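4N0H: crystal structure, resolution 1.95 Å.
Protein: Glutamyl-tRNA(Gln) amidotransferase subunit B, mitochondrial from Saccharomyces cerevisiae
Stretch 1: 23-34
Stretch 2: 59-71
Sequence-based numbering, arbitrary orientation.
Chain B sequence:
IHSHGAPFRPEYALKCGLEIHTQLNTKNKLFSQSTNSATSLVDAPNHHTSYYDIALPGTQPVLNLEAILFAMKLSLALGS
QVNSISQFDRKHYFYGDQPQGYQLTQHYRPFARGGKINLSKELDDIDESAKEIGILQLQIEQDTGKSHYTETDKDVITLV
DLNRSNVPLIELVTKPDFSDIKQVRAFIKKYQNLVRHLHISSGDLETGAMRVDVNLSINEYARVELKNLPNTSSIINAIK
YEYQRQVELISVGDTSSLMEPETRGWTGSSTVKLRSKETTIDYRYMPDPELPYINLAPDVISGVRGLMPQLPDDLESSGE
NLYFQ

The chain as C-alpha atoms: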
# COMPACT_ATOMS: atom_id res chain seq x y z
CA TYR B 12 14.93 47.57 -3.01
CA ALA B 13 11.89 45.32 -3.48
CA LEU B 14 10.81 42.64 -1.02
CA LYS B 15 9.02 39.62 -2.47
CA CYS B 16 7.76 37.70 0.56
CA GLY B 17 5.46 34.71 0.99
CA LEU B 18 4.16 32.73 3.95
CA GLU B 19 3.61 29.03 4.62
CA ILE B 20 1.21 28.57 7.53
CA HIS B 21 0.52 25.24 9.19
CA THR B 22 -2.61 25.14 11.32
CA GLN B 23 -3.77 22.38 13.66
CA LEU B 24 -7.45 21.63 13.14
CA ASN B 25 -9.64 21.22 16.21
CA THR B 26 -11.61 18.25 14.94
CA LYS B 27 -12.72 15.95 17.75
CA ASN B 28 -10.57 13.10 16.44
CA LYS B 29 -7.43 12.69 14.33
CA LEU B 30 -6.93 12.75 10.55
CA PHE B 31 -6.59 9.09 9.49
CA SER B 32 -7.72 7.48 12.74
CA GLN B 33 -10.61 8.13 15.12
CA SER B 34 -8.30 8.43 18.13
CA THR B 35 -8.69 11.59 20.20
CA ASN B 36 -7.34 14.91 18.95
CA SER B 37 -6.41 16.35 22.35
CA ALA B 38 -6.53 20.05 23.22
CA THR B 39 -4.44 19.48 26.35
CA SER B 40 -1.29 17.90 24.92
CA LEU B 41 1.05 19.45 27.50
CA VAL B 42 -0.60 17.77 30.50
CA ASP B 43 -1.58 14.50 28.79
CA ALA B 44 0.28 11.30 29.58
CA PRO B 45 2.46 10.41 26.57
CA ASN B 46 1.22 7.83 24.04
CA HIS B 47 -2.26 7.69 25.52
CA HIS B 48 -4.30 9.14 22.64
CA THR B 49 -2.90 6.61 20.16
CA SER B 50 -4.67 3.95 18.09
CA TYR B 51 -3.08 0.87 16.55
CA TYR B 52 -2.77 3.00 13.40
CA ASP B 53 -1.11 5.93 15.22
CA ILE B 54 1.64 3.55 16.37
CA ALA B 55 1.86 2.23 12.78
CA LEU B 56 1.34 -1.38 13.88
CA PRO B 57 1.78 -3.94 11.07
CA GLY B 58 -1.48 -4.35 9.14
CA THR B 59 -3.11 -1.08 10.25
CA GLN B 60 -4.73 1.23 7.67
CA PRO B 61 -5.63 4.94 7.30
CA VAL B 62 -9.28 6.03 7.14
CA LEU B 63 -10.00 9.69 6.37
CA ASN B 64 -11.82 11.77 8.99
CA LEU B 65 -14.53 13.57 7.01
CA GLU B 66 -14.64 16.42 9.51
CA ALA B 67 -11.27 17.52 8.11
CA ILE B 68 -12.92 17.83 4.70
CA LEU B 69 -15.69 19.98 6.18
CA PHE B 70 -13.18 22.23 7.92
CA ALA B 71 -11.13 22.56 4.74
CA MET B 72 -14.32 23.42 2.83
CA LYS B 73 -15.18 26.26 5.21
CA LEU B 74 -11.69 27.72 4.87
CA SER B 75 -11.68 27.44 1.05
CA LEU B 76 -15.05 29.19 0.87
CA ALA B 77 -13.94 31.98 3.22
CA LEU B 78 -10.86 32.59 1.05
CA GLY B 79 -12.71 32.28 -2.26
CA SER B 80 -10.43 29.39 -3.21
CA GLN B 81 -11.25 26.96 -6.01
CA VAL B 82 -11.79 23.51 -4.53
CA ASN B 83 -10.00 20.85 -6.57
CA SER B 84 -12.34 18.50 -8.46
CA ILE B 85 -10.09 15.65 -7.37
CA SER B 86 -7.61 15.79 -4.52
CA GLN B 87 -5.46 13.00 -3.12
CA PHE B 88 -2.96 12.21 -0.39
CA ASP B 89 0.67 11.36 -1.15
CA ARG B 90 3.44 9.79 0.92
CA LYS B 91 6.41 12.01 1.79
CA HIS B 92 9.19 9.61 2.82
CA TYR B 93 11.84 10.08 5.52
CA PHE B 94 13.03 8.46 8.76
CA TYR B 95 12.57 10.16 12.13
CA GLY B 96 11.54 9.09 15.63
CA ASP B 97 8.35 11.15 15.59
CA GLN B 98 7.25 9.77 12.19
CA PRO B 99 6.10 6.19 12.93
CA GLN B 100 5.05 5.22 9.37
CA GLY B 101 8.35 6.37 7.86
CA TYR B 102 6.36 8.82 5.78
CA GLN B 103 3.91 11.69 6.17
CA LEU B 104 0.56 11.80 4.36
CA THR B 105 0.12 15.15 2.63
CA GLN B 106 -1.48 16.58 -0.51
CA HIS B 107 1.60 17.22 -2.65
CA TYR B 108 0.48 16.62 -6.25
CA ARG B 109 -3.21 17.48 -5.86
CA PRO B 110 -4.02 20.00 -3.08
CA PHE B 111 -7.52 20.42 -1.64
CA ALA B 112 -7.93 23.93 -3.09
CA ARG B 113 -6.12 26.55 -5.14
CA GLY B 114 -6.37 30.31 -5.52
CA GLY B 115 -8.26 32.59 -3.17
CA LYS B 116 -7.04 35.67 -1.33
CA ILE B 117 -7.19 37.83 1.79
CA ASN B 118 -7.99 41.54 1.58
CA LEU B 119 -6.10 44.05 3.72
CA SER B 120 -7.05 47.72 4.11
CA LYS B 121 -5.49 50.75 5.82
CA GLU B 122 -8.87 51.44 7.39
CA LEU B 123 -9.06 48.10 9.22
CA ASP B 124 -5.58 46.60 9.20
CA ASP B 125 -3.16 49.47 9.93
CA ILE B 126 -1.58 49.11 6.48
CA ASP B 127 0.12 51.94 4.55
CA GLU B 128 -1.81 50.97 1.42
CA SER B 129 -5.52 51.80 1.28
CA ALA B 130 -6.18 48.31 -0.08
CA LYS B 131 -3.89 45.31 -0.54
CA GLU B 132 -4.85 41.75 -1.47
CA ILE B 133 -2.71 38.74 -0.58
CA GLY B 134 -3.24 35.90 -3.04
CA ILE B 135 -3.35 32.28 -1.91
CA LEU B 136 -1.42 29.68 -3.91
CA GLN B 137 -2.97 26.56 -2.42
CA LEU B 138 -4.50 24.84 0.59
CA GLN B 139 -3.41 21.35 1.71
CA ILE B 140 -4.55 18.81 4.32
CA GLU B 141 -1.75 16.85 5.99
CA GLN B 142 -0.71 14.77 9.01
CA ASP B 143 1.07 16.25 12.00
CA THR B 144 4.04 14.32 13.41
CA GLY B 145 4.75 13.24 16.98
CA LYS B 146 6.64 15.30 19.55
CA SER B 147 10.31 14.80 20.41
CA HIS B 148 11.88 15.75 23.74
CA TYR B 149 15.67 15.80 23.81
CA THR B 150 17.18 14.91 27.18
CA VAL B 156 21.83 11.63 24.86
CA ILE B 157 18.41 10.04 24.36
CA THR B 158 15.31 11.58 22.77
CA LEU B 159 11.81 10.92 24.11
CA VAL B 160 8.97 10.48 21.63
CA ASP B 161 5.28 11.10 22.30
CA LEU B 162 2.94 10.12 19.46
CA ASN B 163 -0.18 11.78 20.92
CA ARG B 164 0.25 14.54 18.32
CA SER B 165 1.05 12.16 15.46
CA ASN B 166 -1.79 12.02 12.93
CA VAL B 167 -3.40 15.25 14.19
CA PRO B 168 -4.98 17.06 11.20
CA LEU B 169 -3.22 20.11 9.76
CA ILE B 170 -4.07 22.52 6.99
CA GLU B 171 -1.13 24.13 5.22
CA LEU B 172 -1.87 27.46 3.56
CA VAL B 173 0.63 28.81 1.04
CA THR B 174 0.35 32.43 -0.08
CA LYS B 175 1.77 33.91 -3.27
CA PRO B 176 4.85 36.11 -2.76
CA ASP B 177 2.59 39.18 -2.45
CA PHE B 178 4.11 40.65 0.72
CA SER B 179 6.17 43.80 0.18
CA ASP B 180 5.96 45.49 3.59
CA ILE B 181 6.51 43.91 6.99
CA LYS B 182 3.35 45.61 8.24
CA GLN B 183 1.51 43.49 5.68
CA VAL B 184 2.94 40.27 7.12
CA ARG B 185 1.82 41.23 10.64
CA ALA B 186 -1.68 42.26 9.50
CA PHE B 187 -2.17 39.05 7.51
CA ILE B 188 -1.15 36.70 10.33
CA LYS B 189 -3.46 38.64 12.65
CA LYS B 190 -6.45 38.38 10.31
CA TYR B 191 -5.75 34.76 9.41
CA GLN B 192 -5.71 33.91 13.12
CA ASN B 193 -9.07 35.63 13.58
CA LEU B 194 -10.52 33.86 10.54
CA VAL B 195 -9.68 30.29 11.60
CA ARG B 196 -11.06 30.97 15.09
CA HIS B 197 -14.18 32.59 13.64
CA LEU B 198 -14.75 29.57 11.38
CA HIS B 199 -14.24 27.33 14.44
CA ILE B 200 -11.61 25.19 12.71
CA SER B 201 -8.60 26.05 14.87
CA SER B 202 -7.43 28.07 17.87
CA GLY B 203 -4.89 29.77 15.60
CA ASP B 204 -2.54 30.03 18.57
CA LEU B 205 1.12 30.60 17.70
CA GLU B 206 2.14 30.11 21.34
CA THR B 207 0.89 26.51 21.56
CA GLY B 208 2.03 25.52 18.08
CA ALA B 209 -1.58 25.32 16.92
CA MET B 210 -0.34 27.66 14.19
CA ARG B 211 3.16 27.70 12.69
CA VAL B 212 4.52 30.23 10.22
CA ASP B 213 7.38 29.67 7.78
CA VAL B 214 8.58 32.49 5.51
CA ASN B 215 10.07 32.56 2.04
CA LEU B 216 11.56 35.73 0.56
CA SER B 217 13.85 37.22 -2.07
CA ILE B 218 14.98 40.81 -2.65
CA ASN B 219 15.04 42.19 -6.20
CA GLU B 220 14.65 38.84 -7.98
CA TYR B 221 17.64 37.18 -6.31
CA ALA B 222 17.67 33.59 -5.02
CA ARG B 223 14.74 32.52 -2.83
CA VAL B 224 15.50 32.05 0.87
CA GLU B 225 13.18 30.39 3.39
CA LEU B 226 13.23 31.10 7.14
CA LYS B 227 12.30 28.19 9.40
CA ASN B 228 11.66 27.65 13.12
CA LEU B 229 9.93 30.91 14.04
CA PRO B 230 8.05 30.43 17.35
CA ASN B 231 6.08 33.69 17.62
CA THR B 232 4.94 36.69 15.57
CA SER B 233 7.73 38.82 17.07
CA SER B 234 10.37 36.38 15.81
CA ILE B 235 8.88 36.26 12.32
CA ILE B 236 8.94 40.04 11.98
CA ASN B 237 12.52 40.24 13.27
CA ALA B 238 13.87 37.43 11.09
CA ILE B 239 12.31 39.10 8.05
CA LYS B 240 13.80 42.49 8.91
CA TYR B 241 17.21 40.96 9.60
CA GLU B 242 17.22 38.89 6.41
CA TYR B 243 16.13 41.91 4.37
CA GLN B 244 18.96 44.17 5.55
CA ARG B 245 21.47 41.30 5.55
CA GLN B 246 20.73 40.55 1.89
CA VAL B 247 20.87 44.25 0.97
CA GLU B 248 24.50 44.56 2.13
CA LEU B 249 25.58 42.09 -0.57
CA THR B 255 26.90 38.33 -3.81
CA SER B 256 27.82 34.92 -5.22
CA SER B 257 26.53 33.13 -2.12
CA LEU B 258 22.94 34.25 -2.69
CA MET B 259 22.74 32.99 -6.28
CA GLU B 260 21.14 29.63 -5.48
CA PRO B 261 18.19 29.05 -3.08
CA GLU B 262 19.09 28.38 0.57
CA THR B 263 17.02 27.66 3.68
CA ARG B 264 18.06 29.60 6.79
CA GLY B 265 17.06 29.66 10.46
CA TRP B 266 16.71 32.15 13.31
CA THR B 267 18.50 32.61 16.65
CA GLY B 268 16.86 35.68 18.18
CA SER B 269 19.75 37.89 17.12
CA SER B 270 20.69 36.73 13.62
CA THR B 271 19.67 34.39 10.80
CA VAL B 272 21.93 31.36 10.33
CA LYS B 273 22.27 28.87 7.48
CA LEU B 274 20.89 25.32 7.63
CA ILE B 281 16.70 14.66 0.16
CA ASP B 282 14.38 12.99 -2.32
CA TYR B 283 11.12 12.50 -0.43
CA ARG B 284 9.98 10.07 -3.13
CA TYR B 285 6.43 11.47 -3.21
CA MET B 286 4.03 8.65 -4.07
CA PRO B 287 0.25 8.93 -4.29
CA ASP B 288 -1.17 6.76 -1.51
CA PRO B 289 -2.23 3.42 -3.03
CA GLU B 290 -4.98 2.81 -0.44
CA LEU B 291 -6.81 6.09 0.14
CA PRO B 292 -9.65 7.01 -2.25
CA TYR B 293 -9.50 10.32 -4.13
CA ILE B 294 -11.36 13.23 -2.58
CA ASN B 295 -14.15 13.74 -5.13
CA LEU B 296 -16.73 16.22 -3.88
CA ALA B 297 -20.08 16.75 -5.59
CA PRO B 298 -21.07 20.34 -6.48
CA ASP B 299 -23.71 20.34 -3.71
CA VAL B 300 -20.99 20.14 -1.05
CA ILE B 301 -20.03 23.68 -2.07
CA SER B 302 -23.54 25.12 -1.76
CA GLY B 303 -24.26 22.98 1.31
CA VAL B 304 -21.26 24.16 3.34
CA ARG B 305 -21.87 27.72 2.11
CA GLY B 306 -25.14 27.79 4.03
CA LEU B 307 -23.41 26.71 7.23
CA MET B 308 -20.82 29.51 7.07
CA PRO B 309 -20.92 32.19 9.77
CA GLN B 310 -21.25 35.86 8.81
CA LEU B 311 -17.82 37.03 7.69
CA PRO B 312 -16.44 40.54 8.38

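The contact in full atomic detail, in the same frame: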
# COMPACT_ATOMS: atom_id res chain seq x y z
N GLN B 23 -3.14 23.55 13.08
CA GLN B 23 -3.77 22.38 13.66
C GLN B 23 -5.27 22.56 13.69
O GLN B 23 -5.77 23.54 14.24
CB GLN B 23 -3.26 22.13 15.09
CG GLN B 23 -1.86 21.56 15.18
CD GLN B 23 -1.50 21.10 16.58
OE1 GLN B 23 -1.93 21.69 17.57
NE2 GLN B 23 -0.70 20.04 16.67
N LEU B 24 -6.00 21.61 13.10
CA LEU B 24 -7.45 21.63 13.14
C LEU B 24 -7.96 21.11 14.48
O LEU B 24 -7.39 20.19 15.05
CB LEU B 24 -8.03 20.80 11.99
CG LEU B 24 -7.69 21.26 10.57
CD1 LEU B 24 -8.51 20.49 9.55
CD2 LEU B 24 -7.92 22.76 10.42
N ASN B 25 -9.04 21.71 14.98
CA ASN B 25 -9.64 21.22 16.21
C ASN B 25 -10.85 20.32 15.95
O ASN B 25 -11.92 20.52 16.51
CB ASN B 25 -9.97 22.35 17.19
CG ASN B 25 -10.73 23.49 16.55
OD1 ASN B 25 -10.56 24.65 16.91
ND2 ASN B 25 -11.58 23.16 15.58
N THR B 26 -10.66 19.34 15.08
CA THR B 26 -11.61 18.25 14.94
C THR B 26 -11.58 17.46 16.23
O THR B 26 -10.57 17.48 16.95
CB THR B 26 -11.23 17.33 13.77
OG1 THR B 26 -9.89 16.87 13.95
CG2 THR B 26 -11.32 18.08 12.45
N LYS B 27 -12.66 16.76 16.53
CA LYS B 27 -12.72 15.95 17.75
C LYS B 27 -11.65 14.85 17.73
O LYS B 27 -10.98 14.60 18.73
CB LYS B 27 -14.10 15.34 17.93
CG LYS B 27 -14.27 14.56 19.23
CD LYS B 27 -15.70 14.06 19.37
CE LYS B 27 -16.13 13.27 18.15
NZ LYS B 27 -17.56 12.85 18.23
N ASN B 28 -11.51 14.20 16.58
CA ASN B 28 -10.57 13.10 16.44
C ASN B 28 -9.52 13.39 15.38
O ASN B 28 -9.56 14.44 14.75
CB ASN B 28 -11.32 11.79 16.16
CG ASN B 28 -12.27 11.43 17.30
OD1 ASN B 28 -11.98 11.70 18.47
ND2 ASN B 28 -13.40 10.83 16.96
N LYS B 29 -8.58 12.46 15.19
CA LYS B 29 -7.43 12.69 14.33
C LYS B 29 -7.75 12.53 12.84
O LYS B 29 -8.89 12.28 12.48
CB LYS B 29 -6.27 11.79 14.72
CG LYS B 29 -5.72 12.06 16.11
CD LYS B 29 -4.43 11.27 16.30
CE LYS B 29 -3.93 11.33 17.73
NZ LYS B 29 -2.62 10.62 17.82
N LEU B 30 -6.73 12.68 12.00
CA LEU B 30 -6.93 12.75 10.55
C LEU B 30 -7.23 11.41 9.87
O LEU B 30 -8.21 11.28 9.13
CB LEU B 30 -5.71 13.41 9.89
CG LEU B 30 -5.82 13.67 8.39
CD1 LEU B 30 -7.08 14.47 8.09
CD2 LEU B 30 -4.59 14.41 7.87
N PHE B 31 -6.40 10.40 10.12
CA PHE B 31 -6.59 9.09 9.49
C PHE B 31 -6.91 7.99 10.50
O PHE B 31 -6.78 6.80 10.20
CB PHE B 31 -5.38 8.73 8.63
CG PHE B 31 -5.21 9.61 7.43
CD1 PHE B 31 -6.08 9.51 6.36
CD2 PHE B 31 -4.21 10.57 7.39
CE1 PHE B 31 -5.95 10.33 5.25
CE2 PHE B 31 -4.07 11.40 6.29
CZ PHE B 31 -4.94 11.28 5.22
N SER B 32 -7.30 8.40 11.70
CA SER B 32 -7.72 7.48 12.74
C SER B 32 -8.72 8.21 13.62
O SER B 32 -8.69 9.44 13.70
CB SER B 32 -6.52 7.05 13.59
OG SER B 32 -6.93 6.28 14.71
N GLN B 33 -9.61 7.48 14.28
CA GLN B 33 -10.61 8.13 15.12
C GLN B 33 -10.16 8.30 16.58
O GLN B 33 -10.97 8.58 17.46
CB GLN B 33 -11.97 7.42 15.04
CG GLN B 33 -12.71 7.68 13.73
CD GLN B 33 -12.95 9.17 13.50
OE1 GLN B 33 -13.61 9.84 14.29
NE2 GLN B 33 -12.39 9.69 12.41
N SER B 34 -8.87 8.14 16.82
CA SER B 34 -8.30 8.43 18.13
C SER B 34 -8.45 9.92 18.45
O SER B 34 -8.61 10.75 17.56
CB SER B 34 -6.83 8.01 18.19
OG SER B 34 -6.13 8.45 17.04
N THR B 59 -2.16 -2.17 10.02
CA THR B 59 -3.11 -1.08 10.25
C THR B 59 -3.26 -0.23 8.99
O THR B 59 -2.38 -0.22 8.13
CB THR B 59 -2.71 -0.16 11.42
OG1 THR B 59 -1.41 0.38 11.16
CG2 THR B 59 -2.69 -0.94 12.73
N GLN B 60 -4.39 0.47 8.88
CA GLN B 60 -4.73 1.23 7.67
C GLN B 60 -5.34 2.60 7.98
O GLN B 60 -6.09 2.74 8.95
CB GLN B 60 -5.71 0.44 6.80
CG GLN B 60 -5.15 -0.87 6.27
CD GLN B 60 -6.21 -1.70 5.59
OE1 GLN B 60 -7.08 -2.26 6.25
NE2 GLN B 60 -6.16 -1.76 4.25
N PRO B 61 -5.04 3.60 7.14
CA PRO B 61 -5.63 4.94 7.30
C PRO B 61 -7.08 4.99 6.83
O PRO B 61 -7.42 4.36 5.82
CB PRO B 61 -4.76 5.81 6.40
CG PRO B 61 -4.31 4.87 5.31
CD PRO B 61 -4.11 3.54 5.99
N VAL B 62 -7.92 5.71 7.57
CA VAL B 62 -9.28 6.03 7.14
C VAL B 62 -9.53 7.52 7.36
O VAL B 62 -9.41 8.02 8.49
CB VAL B 62 -10.35 5.23 7.92
CG1 VAL B 62 -11.75 5.66 7.51
CG2 VAL B 62 -10.17 3.72 7.70
N LEU B 63 -9.86 8.24 6.29
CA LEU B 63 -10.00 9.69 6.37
C LEU B 63 -11.15 10.16 7.26
O LEU B 63 -12.29 9.69 7.15
CB LEU B 63 -10.13 10.30 4.96
CG LEU B 63 -10.23 11.83 4.90
CD1 LEU B 63 -9.03 12.48 5.57
CD2 LEU B 63 -10.36 12.29 3.45
N ASN B 64 -10.83 11.09 8.17
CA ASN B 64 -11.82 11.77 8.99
C ASN B 64 -12.50 12.83 8.13
O ASN B 64 -11.86 13.79 7.71
CB ASN B 64 -11.13 12.42 10.19
CG ASN B 64 -12.11 13.04 11.17
OD1 ASN B 64 -13.26 13.36 10.84
ND2 ASN B 64 -11.66 13.21 12.40
N LEU B 65 -13.79 12.66 7.89
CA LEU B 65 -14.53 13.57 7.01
C LEU B 65 -14.69 14.97 7.59
O LEU B 65 -14.94 15.93 6.85
CB LEU B 65 -15.88 12.96 6.63
CG LEU B 65 -15.80 11.62 5.90
CD1 LEU B 65 -17.19 11.10 5.55
CD2 LEU B 65 -14.94 11.72 4.64
N GLU B 66 -14.55 15.10 8.90
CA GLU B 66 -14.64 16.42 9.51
C GLU B 66 -13.52 17.34 9.01
O GLU B 66 -13.70 18.56 8.93
CB GLU B 66 -14.63 16.33 11.05
CG GLU B 66 -15.03 17.63 11.74
CD GLU B 66 -15.21 17.47 13.24
OE1 GLU B 66 -16.08 18.17 13.80
OE2 GLU B 66 -14.48 16.67 13.86
N ALA B 67 -12.38 16.75 8.67
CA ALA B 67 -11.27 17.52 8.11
C ALA B 67 -11.63 18.09 6.74
O ALA B 67 -11.20 19.19 6.38
CB ALA B 67 -10.00 16.67 8.03
N ILE B 68 -12.41 17.33 5.97
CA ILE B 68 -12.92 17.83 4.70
C ILE B 68 -13.85 19.02 4.91
O ILE B 68 -13.77 20.03 4.21
CB ILE B 68 -13.69 16.74 3.93
CG1 ILE B 68 -12.75 15.63 3.47
CG2 ILE B 68 -14.42 17.33 2.72
CD1 ILE B 68 -13.47 14.53 2.71
N LEU B 69 -14.75 18.91 5.89
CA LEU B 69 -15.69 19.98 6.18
C LEU B 69 -14.96 21.25 6.57
O LEU B 69 -15.27 22.34 6.08
CB LEU B 69 -16.66 19.55 7.29
CG LEU B 69 -17.67 20.60 7.76
CD1 LEU B 69 -18.66 20.92 6.66
CD2 LEU B 69 -18.39 20.13 9.02
N PHE B 70 -13.97 21.10 7.45
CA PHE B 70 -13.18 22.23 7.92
C PHE B 70 -12.44 22.87 6.76
O PHE B 70 -12.42 24.09 6.62
CB PHE B 70 -12.19 21.81 9.01
CG PHE B 70 -12.80 21.66 10.38
CD1 PHE B 70 -14.16 21.49 10.54
CD2 PHE B 70 -12.00 21.68 11.51
CE1 PHE B 70 -14.72 21.35 11.80
CE2 PHE B 70 -12.54 21.53 12.79
CZ PHE B 70 -13.91 21.37 12.93
N ALA B 71 -11.84 22.04 5.91
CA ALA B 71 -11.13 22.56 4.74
C ALA B 71 -12.07 23.26 3.75
O ALA B 71 -11.69 24.23 3.08
CB ALA B 71 -10.35 21.46 4.05
O HOH W 1 -13.50 14.32 14.41
O HOH W 2 -7.12 4.25 10.97
O HOH W 3 -10.61 7.79 10.70

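A loop without regular structure, 23-34, packs against a second loop and the start of the helix that follows it, held by backbone and side-chain hydrogen bonds, bridging waters and apolar packing.

Two of the direct bonds are between backbones. Val 62 N donates to Phe 31 O at 3.1 Å, and Asn 64 N donates to Leu 30 O at 2.8 Å. Here the chains run close, with the CA atoms of Phe 31 and Leu 63 4.7 Å apart.

Asn 64 is the polar centre. Its CA-to-CB bond points toward the first stretch, and its ND2 donates to Lys 29 O at 2.9 Å. Its OD1 accepts from Glu 66 N at 2.9 Å, capping the helix. An amide suits this buried place because it offers a donor to the loop and an acceptor to the helix.

Glu 66, in the first turn of the helix, accepts from the backbone of the loop: Lys 27 N lies 3.2 Å from Glu 66 OE2. Water 1 joins Asn 28 N, Asn 64 ND2 and Glu 66 OE2. Water 2 links Phe 31 O to Gln 60 O, and water 3 links Gln 33 NE2 to Val 62 O.

Apolar side chains also pack across the interface. Leu 30 CD1 sits 3.7 Å from Ala 67 CB and 3.8 Å from Leu 63 CD1. Phe 31 packs its CB 3.7 Å from Pro 61 CB and its CE1 3.8 Å from Leu 63 CD1.

Farther along the helix, Phe 70 is buried, and its CA-to-CB bond points toward the loop. Thr 26 CG2 lies over one face of its ring, 4.1 Å from the centroid. Leu 24 CD1 is 3.9 Å from Phe 70 CB. Thr 26 also serves its own loop, as its OG1 donates to Asn 28 O at 2.6 Å.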